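Local coordinates for protein dienelactone hydrolase (Anabaena variabilis, PDB 2O2G) that probably acts as a hydrolase of the dienelactone hydrolase family, with an alpha/beta-hydrolase fold and a likely serine-histidine-aspartate catalytic triad, at residues L164-G169 with V192-A197. Residues are numbered along the deposited sequence; the frame is centred on the assembly and turned at random.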
loop_
_atom_site.group_PDB
_atom_site.type_symbol
_atom_site.label_atom_id
_atom_site.label_comp_id
_atom_site.label_asym_id
_atom_site.label_seq_id
_atom_site.Cartn_x
_atom_site.Cartn_y
_atom_site.Cartn_z
ATOM N N LEU A 164 0.346 -10.693 0.191
ATOM C CA LEU A 164 1.548 -11.019 0.889
ATOM C C LEU A 164 1.605 -10.178 2.156
ATOM O O LEU A 164 1.681 -8.934 2.114
ATOM C CB LEU A 164 2.756 -10.678 0.011
ATOM C CG LEU A 164 4.127 -10.761 0.648
ATOM C CD1 LEU A 164 4.406 -12.151 1.191
ATOM C CD2 LEU A 164 5.160 -10.331 -0.412
ATOM N N LEU A 165 1.579 -10.855 3.281
ATOM C CA LEU A 165 1.704 -10.223 4.583
ATOM C C LEU A 165 3.195 -10.321 5.032
ATOM O O LEU A 165 3.791 -11.398 5.048
ATOM C CB LEU A 165 0.761 -10.920 5.560
ATOM C CG LEU A 165 -0.738 -10.961 5.231
ATOM C CD1 LEU A 165 -1.518 -11.657 6.330
ATOM C CD2 LEU A 165 -1.316 -9.586 5.035
ATOM N N ILE A 166 3.807 -9.191 5.340
ATOM C CA ILE A 166 5.185 -9.172 5.767
ATOM C C ILE A 166 5.225 -8.630 7.161
ATOM O O ILE A 166 4.684 -7.532 7.409
ATOM C CB ILE A 166 6.089 -8.241 4.873
ATOM C CG1 ILE A 166 6.085 -8.651 3.397
ATOM C CG2 ILE A 166 7.549 -8.295 5.371
ATOM C CD1 ILE A 166 6.739 -7.590 2.428
ATOM N N VAL A 167 5.925 -9.325 8.052
ATOM C CA VAL A 167 6.077 -8.844 9.421
ATOM C C VAL A 167 7.508 -8.993 9.911
ATOM O O VAL A 167 8.257 -9.837 9.440
ATOM C CB VAL A 167 5.117 -9.612 10.391
ATOM C CG1 VAL A 167 3.696 -9.529 9.890
ATOM C CG2 VAL A 167 5.481 -11.086 10.469
ATOM N N GLY A 168 7.874 -8.180 10.891
ATOM C CA GLY A 168 9.187 -8.299 11.533
ATOM C C GLY A 168 9.143 -9.329 12.644
ATOM O O GLY A 168 8.170 -9.406 13.397
ATOM N N GLY A 169 10.188 -10.155 12.728
ATOM C CA GLY A 169 10.294 -11.196 13.725
ATOM C C GLY A 169 10.244 -10.739 15.178
ATOM O O GLY A 169 9.837 -11.506 16.058
ATOM N N VAL A 192 5.278 -13.899 5.371
ATOM C CA VAL A 192 6.696 -14.050 5.518
ATOM C C VAL A 192 7.189 -13.137 6.610
ATOM O O VAL A 192 6.725 -12.000 6.753
ATOM C CB VAL A 192 7.465 -13.847 4.165
ATOM C CG1 VAL A 192 7.303 -12.449 3.635
ATOM C CG2 VAL A 192 8.946 -14.202 4.335
ATOM N N ILE A 193 8.177 -13.636 7.344
ATOM C CA ILE A 193 8.745 -12.970 8.494
ATOM C C ILE A 193 10.197 -12.581 8.228
ATOM O O ILE A 193 11.025 -13.412 7.812
ATOM C CB ILE A 193 8.690 -13.909 9.719
ATOM C CG1 ILE A 193 7.241 -14.401 9.957
ATOM C CG2 ILE A 193 9.205 -13.213 10.926
ATOM C CD1 ILE A 193 7.101 -15.272 11.171
ATOM N N ILE A 194 10.525 -11.324 8.515
ATOM C CA ILE A 194 11.917 -10.880 8.346
ATOM C C ILE A 194 12.546 -11.027 9.724
ATOM O O ILE A 194 12.107 -10.387 10.695
ATOM C CB ILE A 194 12.027 -9.479 7.751
ATOM C CG1 ILE A 194 11.439 -9.489 6.322
ATOM C CG2 ILE A 194 13.469 -9.014 7.750
ATOM C CD1 ILE A 194 11.260 -8.133 5.733
ATOM N N PRO A 195 13.529 -11.928 9.835
ATOM C CA PRO A 195 14.056 -12.177 11.169
ATOM C C PRO A 195 14.701 -10.969 11.822
ATOM O O PRO A 195 15.350 -10.178 11.152
ATOM C CB PRO A 195 15.098 -13.264 10.948
ATOM C CG PRO A 195 15.430 -13.222 9.496
ATOM C CD PRO A 195 14.194 -12.772 8.821
ATOM N N ARG A 196 14.479 -10.840 13.127
ATOM C CA ARG A 196 15.099 -9.789 13.932
ATOM C C ARG A 196 14.891 -8.384 13.387
ATOM O O ARG A 196 15.808 -7.580 13.376
ATOM C CB ARG A 196 16.594 -10.069 14.084
ATOM C CG ARG A 196 16.920 -11.426 14.691
ATOM C CD ARG A 196 18.419 -11.632 14.845
ATOM N NE ARG A 196 19.142 -11.399 13.588
ATOM C CZ ARG A 196 19.143 -12.206 12.516
ATOM N NH1 ARG A 196 18.422 -13.323 12.467
ATOM N NH2 ARG A 196 19.860 -11.873 11.447
ATOM N N ALA A 197 13.684 -8.120 12.890
ATOM C CA ALA A 197 13.275 -6.804 12.442
ATOM C C ALA A 197 12.135 -6.385 13.378
ATOM O O ALA A 197 11.308 -7.224 13.754
ATOM C CB ALA A 197 12.782 -6.851 11.006
#
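Val192 and Val167 share in the four backbone hydrogen bonds that join 164-169 to 192-197 in parallel register, continuing a ladder in which Leu165 already bonds to Arg190. Val192 uses both its polar atoms on the partner: its N gives to Leu165 O at 2.9 Å, and its O receives Val167 N at 3.1 Å. Val167 O then takes Ile194 N, and Ile194 O takes Gly169 N at 2.8 Å, just beyond the end of the first strand. That last donor sits tilted 31° from the carbonyl plane, where the backbone leaves strand 189-194 in a type II turn from Ile194 to Ala197. The polar atoms of Ile166 face the other way and bond to Ser144 and Gly146; toward Val192 O its backbone offers the CA-H, as a C-H...O contact. Gly168 CA makes a similar, more bent contact with Ala197 O at 3.3 Å.

On one face of the sheet, Val192 CG1 touches both Leu164 CD1, 3.8 Å away, and Ile166 CG1; a chi1 of 63° swings it between its own backbone N and carbonyl carbon to reach them. Farther along, Ile166 CG2 meets the tip of Ile194, CD1, at 3.7 Å. The other face carries Val167 CG2 against Ile193 CG1, while Ile193 CG2 lies over Gly169 CA at 3.6 Å.

Both strands run out toward the probable triad of Ser122, Asp171 and His199, the latter two following shortly after Gly169 and Ala197. Strand 189-194 is an edge strand of the sheet within this chain, joined to 163-168 by a beta-alpha-beta crossover through helix 172-184, which covers Leu165 and Val167. Helix 206-221 packs on the opposite face against Leu164 and Ile194, and strand 139-145 continues the sheet beyond 163-168.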